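Long-range contacts in CCMAN5 (Cellulosimicrobium cellulans, PDB 2XSG), which hydrolyses alpha-mannosidic bonds as a family 92 glycoside hydrolase, and probably uncaps mannose-6-phosphate on yeast-made glycans: residues Y9-V17 with E106-S114; Q376-A387 with D425-R436. All coordinates share one frame; numbering follows the deposited sequence.

Overall arrangement
The two contacts lie on opposite sides of the chain's centre, their own centres about 38 Å apart, and share no helix or strand. Interaction 1 sets the N-terminal loop against a beta hairpin in the family's N-terminal domain; interaction 2 crosses helix 368-387 with helix 427-438 in the catalytic domain. Both are largely buried, though each has a less sheltered end. Their chemistry differs: interaction 1 is mostly apolar packing, with one carboxylate against a phenyl ring and one bridging water, whereas interaction 2 covers more than twice the surface and surrounds a close helix crossing, lined with alanines, with salt bridges, a cation-pi contact and a side-chain amide gripping a backbone.

Interaction 1. Residues Y9-V17 with E106-S114; sequences YASLVDVFV and EDAGPGFYS
Phe16 points the tip of its ring at the hairpin, where CZ lies 3.5 Å from CD of Glu106. Ring and carboxylate approach from opposite directions with their planes 35° apart, neither stacked nor perpendicular. Beside them Tyr113 brings CE2 to the edge of the Phe16 ring, 4.0 Å from CZ. The carboxylate is held in turn: the Tyr113 hydroxyl donates to Glu106 OE2 on the lone pair facing away from the other oxygen, and His103 and Tyr52 bind it too. Phe16 lies within a type I turn, Asp14 to Val17, and its backbone N bonds to Asp14 OD1 in an Asx turn.

Next along, Val15 splits its methyls between two residues. With chi1 at -57°, CG2 falls between the backbone N and carbonyl carbon and reaches Ala108 CB at 3.6 Å, while CG1 rests on Gly109 CA at 3.9 Å. Pro110 then fills the angle between Ala10 and Val13: its CG is 3.8 Å from Ala10 CB and equally 3.8 Å from Val13 CB, with both Val13 methyls close by. A water ties the backbones together, taking the N-H of Val15 and lying within hydrogen-bonding distance of Val13 O and Ala108 O.

The hairpin, strands 106-109 and 112-121 joined by a type II turn, continues its sheet through strand 133-140, which pairs with Gly111 and Tyr113, an antiparallel sheet consistent with the beta-sandwich of this clan's N-terminal domain. The loop packs against hairpin and both helices: helix 306-318 on Leu12 and Val13, helix 275-290 on Tyr9 and Ser11, with its Trp286 also touching Pro110.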
loop_
_atom_site.group_PDB
_atom_site.type_symbol
_atom_site.label_atom_id
_atom_site.label_comp_id
_atom_site.label_asym_id
_atom_site.label_seq_id
_atom_site.Cartn_x
_atom_site.Cartn_y
_atom_site.Cartn_z
ATOM N N TYR A 9 -10.658 -18.157 6.029
ATOM C CA TYR A 9 -10.741 -16.925 5.254
ATOM C C TYR A 9 -9.681 -16.875 4.162
ATOM O O TYR A 9 -9.923 -16.314 3.085
ATOM C CB TYR A 9 -10.610 -15.714 6.169
ATOM C CG TYR A 9 -11.727 -15.587 7.182
ATOM C CD1 TYR A 9 -12.989 -15.147 6.794
ATOM C CD2 TYR A 9 -11.523 -15.919 8.530
ATOM C CE1 TYR A 9 -14.023 -15.021 7.708
ATOM C CE2 TYR A 9 -12.563 -15.803 9.458
ATOM C CZ TYR A 9 -13.807 -15.351 9.026
ATOM O OH TYR A 9 -14.849 -15.223 9.905
ATOM N N ALA A 10 -8.534 -17.492 4.423
ATOM C CA ALA A 10 -7.452 -17.559 3.435
ATOM C C ALA A 10 -7.921 -18.081 2.066
ATOM O O ALA A 10 -7.464 -17.601 1.035
ATOM C CB ALA A 10 -6.282 -18.372 3.963
ATOM N N SER A 11 -8.855 -19.027 2.061
ATOM C CA SER A 11 -9.390 -19.591 0.809
ATOM C C SER A 11 -10.185 -18.579 -0.020
ATOM O O SER A 11 -10.361 -18.763 -1.238
ATOM C CB SER A 11 -10.272 -20.814 1.105
ATOM O OG SER A 11 -11.400 -20.425 1.883
ATOM N N LEU A 12 -10.644 -17.508 0.624
ATOM C CA LEU A 12 -11.404 -16.459 -0.075
ATOM C C LEU A 12 -10.547 -15.391 -0.762
ATOM O O LEU A 12 -11.014 -14.715 -1.689
ATOM C CB LEU A 12 -12.418 -15.798 0.862
ATOM C CG LEU A 12 -13.487 -16.688 1.481
ATOM C CD1 LEU A 12 -14.396 -15.825 2.365
ATOM C CD2 LEU A 12 -14.330 -17.456 0.406
ATOM N N VAL A 13 -9.308 -15.234 -0.296
ATOM C CA VAL A 13 -8.320 -14.344 -0.909
ATOM C C VAL A 13 -7.907 -14.840 -2.311
ATOM O O VAL A 13 -7.570 -16.020 -2.501
ATOM C CB VAL A 13 -7.074 -14.204 0.019
ATOM C CG1 VAL A 13 -5.962 -13.383 -0.609
ATOM C CG2 VAL A 13 -7.471 -13.589 1.357
ATOM N N ASP A 14 -7.937 -13.935 -3.288
ATOM C CA ASP A 14 -7.379 -14.214 -4.604
ATOM C C ASP A 14 -6.106 -13.370 -4.807
ATOM O O ASP A 14 -6.188 -12.194 -5.201
ATOM C CB ASP A 14 -8.427 -13.914 -5.692
ATOM C CG ASP A 14 -7.984 -14.340 -7.094
ATOM O OD1 ASP A 14 -6.777 -14.616 -7.334
ATOM O OD2 ASP A 14 -8.862 -14.361 -7.983
ATOM N N VAL A 15 -4.939 -13.978 -4.571
ATOM C CA VAL A 15 -3.670 -13.243 -4.659
ATOM C C VAL A 15 -3.306 -12.812 -6.091
ATOM O O VAL A 15 -2.319 -12.115 -6.299
ATOM C CB VAL A 15 -2.469 -14.001 -4.015
ATOM C CG1 VAL A 15 -2.735 -14.339 -2.545
ATOM C CG2 VAL A 15 -2.102 -15.258 -4.821
ATOM N N PHE A 16 -4.097 -13.228 -7.077
ATOM C CA PHE A 16 -3.817 -12.843 -8.458
ATOM C C PHE A 16 -4.534 -11.574 -8.876
ATOM O O PHE A 16 -4.222 -10.992 -9.910
ATOM C CB PHE A 16 -4.127 -13.986 -9.415
ATOM C CG PHE A 16 -3.186 -15.139 -9.272
ATOM C CD1 PHE A 16 -1.865 -15.033 -9.703
ATOM C CD2 PHE A 16 -3.623 -16.326 -8.711
ATOM C CE1 PHE A 16 -0.981 -16.098 -9.565
ATOM C CE2 PHE A 16 -2.751 -17.403 -8.566
ATOM C CZ PHE A 16 -1.430 -17.292 -8.998
ATOM N N VAL A 17 -5.471 -11.129 -8.049
ATOM C CA VAL A 17 -6.167 -9.885 -8.316
ATOM C C VAL A 17 -5.160 -8.748 -8.345
ATOM O O VAL A 17 -4.398 -8.559 -7.392
ATOM C CB VAL A 17 -7.280 -9.626 -7.291
ATOM C CG1 VAL A 17 -7.735 -8.136 -7.333
ATOM C CG2 VAL A 17 -8.447 -10.588 -7.570
ATOM N N GLU A 106 -0.780 -23.783 -11.745
ATOM C CA GLU A 106 -0.344 -22.700 -10.872
ATOM C C GLU A 106 -1.414 -22.567 -9.805
ATOM O O GLU A 106 -2.608 -22.612 -10.121
ATOM C CB GLU A 106 -0.233 -21.387 -11.662
ATOM C CG GLU A 106 0.328 -20.199 -10.892
ATOM C CD GLU A 106 0.160 -18.880 -11.641
ATOM O OE1 GLU A 106 -0.943 -18.645 -12.184
ATOM O OE2 GLU A 106 1.126 -18.065 -11.677
ATOM N N ASP A 107 -0.974 -22.376 -8.561
ATOM C CA ASP A 107 -1.844 -22.312 -7.381
ATOM C C ASP A 107 -1.183 -21.437 -6.294
ATOM O O ASP A 107 -0.010 -21.604 -5.992
ATOM C CB ASP A 107 -2.057 -23.741 -6.857
ATOM C CG ASP A 107 -3.029 -23.815 -5.702
ATOM O OD1 ASP A 107 -4.024 -23.049 -5.682
ATOM O OD2 ASP A 107 -2.811 -24.681 -4.814
ATOM N N ALA A 108 -1.937 -20.501 -5.721
ATOM C CA ALA A 108 -1.404 -19.640 -4.694
ATOM C C ALA A 108 -2.506 -19.124 -3.783
ATOM O O ALA A 108 -3.684 -19.151 -4.124
ATOM C CB ALA A 108 -0.583 -18.446 -5.318
ATOM N N GLY A 109 -2.091 -18.664 -2.611
ATOM C CA GLY A 109 -2.986 -18.109 -1.606
ATOM C C GLY A 109 -2.132 -17.678 -0.430
ATOM O O GLY A 109 -0.897 -17.808 -0.489
ATOM N N PRO A 110 -2.771 -17.170 0.645
ATOM C CA PRO A 110 -2.021 -16.554 1.741
ATOM C C PRO A 110 -0.894 -17.419 2.326
ATOM O O PRO A 110 -1.154 -18.424 2.970
ATOM C CB PRO A 110 -3.122 -16.245 2.775
ATOM C CG PRO A 110 -4.292 -15.907 1.935
ATOM C CD PRO A 110 -4.222 -16.938 0.800
ATOM N N GLY A 111 0.348 -17.010 2.065
ATOM C CA GLY A 111 1.532 -17.686 2.586
ATOM C C GLY A 111 2.261 -18.605 1.622
ATOM O O GLY A 111 3.323 -19.146 1.960
ATOM N N PHE A 112 1.702 -18.807 0.431
ATOM C CA PHE A 112 2.251 -19.805 -0.495
ATOM C C PHE A 112 2.079 -19.454 -1.955
ATOM O O PHE A 112 1.161 -18.743 -2.322
ATOM C CB PHE A 112 1.712 -21.223 -0.185
ATOM C CG PHE A 112 0.344 -21.526 -0.763
ATOM C CD1 PHE A 112 -0.810 -21.076 -0.129
ATOM C CD2 PHE A 112 0.217 -22.303 -1.904
ATOM C CE1 PHE A 112 -2.077 -21.364 -0.633
ATOM C CE2 PHE A 112 -1.044 -22.602 -2.436
ATOM C CZ PHE A 112 -2.201 -22.117 -1.796
ATOM N N TYR A 113 2.975 -19.974 -2.789
ATOM C CA TYR A 113 2.773 -19.954 -4.235
ATOM C C TYR A 113 3.372 -21.222 -4.874
ATOM O O TYR A 113 4.451 -21.669 -4.480
ATOM C CB TYR A 113 3.375 -18.682 -4.838
ATOM C CG TYR A 113 3.395 -18.670 -6.348
ATOM C CD1 TYR A 113 4.417 -19.323 -7.051
ATOM C CD2 TYR A 113 2.423 -18.000 -7.068
ATOM C CE1 TYR A 113 4.457 -19.317 -8.426
ATOM C CE2 TYR A 113 2.451 -17.983 -8.456
ATOM C CZ TYR A 113 3.475 -18.645 -9.128
ATOM O OH TYR A 113 3.506 -18.661 -10.499
ATOM N N SER A 114 2.664 -21.807 -5.839
ATOM C CA SER A 114 3.151 -23.027 -6.499
ATOM C C SER A 114 2.884 -22.964 -8.007
ATOM O O SER A 114 1.866 -22.396 -8.445
ATOM C CB SER A 114 2.531 -24.288 -5.864
ATOM O OG SER A 114 2.507 -24.215 -4.429
HETATM O O HOH W 1 -5.501 -16.866 -4.031
#

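Interaction 2. Residues Q376-A387 with D425-R436; sequences QSLVYLFADAEA and DRLDEAYPALQR
Gln376 grips the backbone of Asp425 with both ends of its amide: OE1 accepts from Asp425 N at 3.0 Å, and NE2 donates to Asp425 O at 2.9 Å. A weak bond joins Tyr380 OH to Asp425 OD2.

Among charges, Arg426 NH2 meets Asp384 OD1 at 2.6 Å, in the guanidinium plane but from above the carboxylate, and a weak bond from NH1 to Glu429 OE1 extends the network. The same guanidinium stands over the Tyr380 ring (cation-pi, planes 78° apart), and Ala383 CB lies against one guanidinium face, toward its rim. Arg436 points NH1 and NH2 end-on at the single oxygen OE1 of Glu386, the groups nearly coplanar. A bend at chi2 (72°) lays the carboxylate beside Pro432 CG, making Glu386 a knob among Glu429, Pro432, Ala433 and Arg436. With an alanine here, Arg436 is likely to lose the carboxylate both terminal nitrogens grip, and Pro432 its cover.

Leu434 CD2 makes a CH-pi contact 3.6 Å above the centre of the Phe382 ring, with Ala433 CB at the edge. Small residues bring the axes within 7.1 Å at a 75° crossing; Ala383 and Ala430 have the nearest CA atoms, 3.9 Å apart.

These two catalytic-domain helices are consistent with the (alpha/alpha)6 barrel of family 92. Helix 409-418 packs on Phe382 and Leu427, helix 455-474 on Leu427 and Tyr431, and Tyr332 of strand 331-333 on Arg426.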
loop_
_atom_site.group_PDB
_atom_site.type_symbol
_atom_site.label_atom_id
_atom_site.label_comp_id
_atom_site.label_asym_id
_atom_site.label_seq_id
_atom_site.Cartn_x
_atom_site.Cartn_y
_atom_site.Cartn_z
ATOM N N GLN A 376 4.416 4.309 16.291
ATOM C CA GLN A 376 5.605 4.341 17.134
ATOM C C GLN A 376 6.858 4.205 16.276
ATOM O O GLN A 376 7.867 4.876 16.523
ATOM C CB GLN A 376 5.576 3.242 18.203
ATOM C CG GLN A 376 6.822 3.235 19.160
ATOM C CD GLN A 376 6.964 4.489 20.024
ATOM O OE1 GLN A 376 6.579 4.493 21.196
ATOM N NE2 GLN A 376 7.555 5.551 19.459
ATOM N N SER A 377 6.777 3.341 15.266
ATOM C CA SER A 377 7.910 3.106 14.365
ATOM C C SER A 377 8.208 4.358 13.560
ATOM O O SER A 377 9.381 4.733 13.373
ATOM C CB SER A 377 7.614 1.928 13.439
ATOM O OG SER A 377 7.369 0.754 14.203
ATOM N N LEU A 378 7.141 5.005 13.089
ATOM C CA LEU A 378 7.268 6.235 12.305
ATOM C C LEU A 378 7.939 7.326 13.148
ATOM O O LEU A 378 8.799 8.065 12.653
ATOM C CB LEU A 378 5.890 6.705 11.814
ATOM C CG LEU A 378 5.777 7.939 10.911
ATOM C CD1 LEU A 378 6.728 7.858 9.718
ATOM C CD2 LEU A 378 4.305 8.065 10.456
ATOM N N VAL A 379 7.550 7.384 14.425
ATOM C CA VAL A 379 8.188 8.276 15.408
ATOM C C VAL A 379 9.690 7.986 15.578
ATOM O O VAL A 379 10.491 8.914 15.541
ATOM C CB VAL A 379 7.434 8.283 16.761
ATOM C CG1 VAL A 379 8.230 9.012 17.822
ATOM C CG2 VAL A 379 6.059 8.948 16.594
ATOM N N TYR A 380 10.064 6.715 15.721
ATOM C CA TYR A 380 11.479 6.334 15.849
ATOM C C TYR A 380 12.294 6.686 14.623
ATOM O O TYR A 380 13.463 7.073 14.744
ATOM C CB TYR A 380 11.635 4.838 16.096
ATOM C CG TYR A 380 11.719 4.443 17.529
ATOM C CD1 TYR A 380 10.862 5.003 18.470
ATOM C CD2 TYR A 380 12.654 3.495 17.959
ATOM C CE1 TYR A 380 10.930 4.643 19.802
ATOM C CE2 TYR A 380 12.728 3.120 19.306
ATOM C CZ TYR A 380 11.859 3.709 20.210
ATOM O OH TYR A 380 11.877 3.365 21.525
ATOM N N LEU A 381 11.670 6.546 13.455
ATOM C CA LEU A 381 12.327 6.824 12.181
ATOM C C LEU A 381 12.748 8.286 12.069
ATOM O O LEU A 381 13.876 8.579 11.658
ATOM C CB LEU A 381 11.448 6.408 10.994
ATOM C CG LEU A 381 12.091 6.643 9.621
ATOM C CD1 LEU A 381 13.302 5.736 9.454
ATOM C CD2 LEU A 381 11.108 6.437 8.485
ATOM N N PHE A 382 11.841 9.192 12.432
ATOM C CA PHE A 382 12.146 10.634 12.451
ATOM C C PHE A 382 13.050 11.021 13.626
ATOM O O PHE A 382 13.891 11.902 13.501
ATOM C CB PHE A 382 10.862 11.482 12.408
ATOM C CG PHE A 382 10.339 11.690 11.002
ATOM C CD1 PHE A 382 10.824 12.721 10.213
ATOM C CD2 PHE A 382 9.414 10.802 10.444
ATOM C CE1 PHE A 382 10.375 12.898 8.888
ATOM C CE2 PHE A 382 8.963 10.975 9.139
ATOM C CZ PHE A 382 9.456 12.023 8.357
ATOM N N ALA A 383 12.885 10.342 14.756
ATOM C CA ALA A 383 13.726 10.571 15.919
ATOM C C ALA A 383 15.181 10.210 15.585
ATOM O O ALA A 383 16.122 10.914 16.016
ATOM C CB ALA A 383 13.222 9.774 17.091
ATOM N N ASP A 384 15.346 9.142 14.803
ATOM C CA ASP A 384 16.652 8.698 14.315
ATOM C C ASP A 384 17.307 9.694 13.352
ATOM O O ASP A 384 18.507 9.989 13.493
ATOM C CB ASP A 384 16.563 7.302 13.677
ATOM C CG ASP A 384 16.370 6.194 14.706
ATOM O OD1 ASP A 384 16.526 6.466 15.928
ATOM O OD2 ASP A 384 16.042 5.052 14.297
ATOM N N ALA A 385 16.542 10.217 12.394
ATOM C CA ALA A 385 17.044 11.292 11.529
ATOM C C ALA A 385 17.571 12.458 12.369
ATOM O O ALA A 385 18.677 12.958 12.135
ATOM C CB ALA A 385 15.965 11.772 10.552
ATOM N N GLU A 386 16.790 12.874 13.357
ATOM C CA GLU A 386 17.196 13.957 14.244
ATOM C C GLU A 386 18.487 13.630 15.022
ATOM O O GLU A 386 19.386 14.473 15.130
ATOM C CB GLU A 386 16.036 14.324 15.183
ATOM C CG GLU A 386 16.387 15.270 16.305
ATOM C CD GLU A 386 16.627 16.696 15.839
ATOM O OE1 GLU A 386 16.509 17.005 14.635
ATOM O OE2 GLU A 386 16.899 17.524 16.706
ATOM N N ALA A 387 18.562 12.402 15.537
ATOM C CA ALA A 387 19.713 11.891 16.294
ATOM C C ALA A 387 21.052 11.945 15.552
ATOM O O ALA A 387 22.096 12.099 16.189
ATOM C CB ALA A 387 19.439 10.449 16.779
ATOM N N ASP A 425 7.130 6.986 22.732
ATOM C CA ASP A 425 8.500 7.249 23.100
ATOM C C ASP A 425 9.228 7.982 21.973
ATOM O O ASP A 425 9.073 7.633 20.799
ATOM C CB ASP A 425 9.204 5.936 23.473
ATOM C CG ASP A 425 10.637 6.149 23.948
ATOM O OD1 ASP A 425 10.860 7.036 24.822
ATOM O OD2 ASP A 425 11.542 5.430 23.438
ATOM N N ARG A 426 9.992 9.018 22.354
ATOM C CA ARG A 426 10.847 9.809 21.452
ATOM C C ARG A 426 10.098 10.746 20.501
ATOM O O ARG A 426 10.647 11.180 19.488
ATOM C CB ARG A 426 11.820 8.919 20.663
ATOM C CG ARG A 426 12.831 8.198 21.545
ATOM C CD ARG A 426 14.168 8.145 20.839
ATOM N NE ARG A 426 14.200 7.100 19.842
ATOM C CZ ARG A 426 15.004 7.070 18.781
ATOM N NH1 ARG A 426 15.872 8.058 18.511
ATOM N NH2 ARG A 426 14.907 6.032 17.966
ATOM N N LEU A 427 8.855 11.072 20.830
ATOM C CA LEU A 427 8.088 12.033 20.022
ATOM C C LEU A 427 8.751 13.411 20.056
ATOM O O LEU A 427 8.825 14.086 19.032
ATOM C CB LEU A 427 6.629 12.102 20.470
ATOM C CG LEU A 427 5.662 13.043 19.741
ATOM C CD1 LEU A 427 5.460 12.619 18.288
ATOM C CD2 LEU A 427 4.318 13.111 20.497
ATOM N N ASP A 428 9.269 13.814 21.217
ATOM C CA ASP A 428 9.982 15.097 21.314
ATOM C C ASP A 428 11.156 15.187 20.320
ATOM O O ASP A 428 11.392 16.241 19.757
ATOM C CB ASP A 428 10.426 15.419 22.761
ATOM C CG ASP A 428 11.354 14.355 23.366
ATOM O OD1 ASP A 428 11.600 13.293 22.749
ATOM O OD2 ASP A 428 11.831 14.577 24.496
ATOM N N GLU A 429 11.858 14.071 20.108
ATOM C CA GLU A 429 12.954 13.999 19.120
ATOM C C GLU A 429 12.457 13.977 17.676
ATOM O O GLU A 429 13.082 14.576 16.793
ATOM C CB GLU A 429 13.791 12.736 19.307
ATOM C CG GLU A 429 14.757 12.734 20.436
ATOM C CD GLU A 429 15.530 11.441 20.468
ATOM O OE1 GLU A 429 16.370 11.217 19.554
ATOM O OE2 GLU A 429 15.275 10.641 21.398
ATOM N N ALA A 430 11.372 13.243 17.428
ATOM C CA ALA A 430 10.782 13.177 16.102
ATOM C C ALA A 430 10.345 14.563 15.610
ATOM O O ALA A 430 10.535 14.906 14.450
ATOM C CB ALA A 430 9.587 12.193 16.097
ATOM N N TYR A 431 9.781 15.365 16.514
ATOM C CA TYR A 431 9.170 16.662 16.150
ATOM C C TYR A 431 10.014 17.614 15.263
ATOM O O TYR A 431 9.544 18.028 14.216
ATOM C CB TYR A 431 8.603 17.367 17.394
ATOM C CG TYR A 431 7.856 18.638 17.091
ATOM C CD1 TYR A 431 6.556 18.599 16.614
ATOM C CD2 TYR A 431 8.455 19.886 17.289
ATOM C CE1 TYR A 431 5.862 19.757 16.319
ATOM C CE2 TYR A 431 7.771 21.059 17.004
ATOM C CZ TYR A 431 6.468 20.979 16.515
ATOM O OH TYR A 431 5.773 22.121 16.233
ATOM N N PRO A 432 11.257 17.950 15.659
ATOM C CA PRO A 432 12.015 18.853 14.781
ATOM C C PRO A 432 12.292 18.269 13.385
ATOM O O PRO A 432 12.338 19.024 12.407
ATOM C CB PRO A 432 13.333 19.055 15.535
ATOM C CG PRO A 432 13.400 17.902 16.485
ATOM C CD PRO A 432 11.998 17.660 16.897
ATOM N N ALA A 433 12.483 16.955 13.296
ATOM C CA ALA A 433 12.643 16.307 12.001
ATOM C C ALA A 433 11.347 16.342 11.190
ATOM O O ALA A 433 11.380 16.455 9.966
ATOM C CB ALA A 433 13.154 14.871 12.162
ATOM N N LEU A 434 10.215 16.246 11.876
ATOM C CA LEU A 434 8.923 16.394 11.223
ATOM C C LEU A 434 8.725 17.843 10.751
ATOM O O LEU A 434 8.196 18.061 9.658
ATOM C CB LEU A 434 7.783 15.925 12.127
ATOM C CG LEU A 434 7.623 14.423 12.378
ATOM C CD1 LEU A 434 6.689 14.183 13.543
ATOM C CD2 LEU A 434 7.124 13.712 11.148
ATOM N N GLN A 435 9.181 18.821 11.544
ATOM C CA GLN A 435 9.163 20.219 11.113
ATOM C C GLN A 435 9.956 20.455 9.817
ATOM O O GLN A 435 9.464 21.135 8.913
ATOM C CB GLN A 435 9.649 21.165 12.230
ATOM C CG GLN A 435 9.403 22.657 11.950
ATOM C CD GLN A 435 7.986 23.121 12.287
ATOM O OE1 GLN A 435 7.285 23.704 11.445
ATOM N NE2 GLN A 435 7.563 22.877 13.523
ATOM N N ARG A 436 11.163 19.889 9.716
ATOM C CA ARG A 436 11.981 20.060 8.504
ATOM C C ARG A 436 11.341 19.374 7.292
ATOM O O ARG A 436 11.459 19.859 6.165
ATOM C CB ARG A 436 13.407 19.530 8.692
ATOM C CG ARG A 436 14.233 20.246 9.758
ATOM C CD ARG A 436 15.701 19.769 9.712
ATOM N NE ARG A 436 15.835 18.360 10.098
ATOM C CZ ARG A 436 15.953 17.942 11.356
ATOM N NH1 ARG A 436 15.962 18.823 12.362
ATOM N NH2 ARG A 436 16.064 16.644 11.614
HETATM O O HOH W 2 17.780 15.153 10.363
#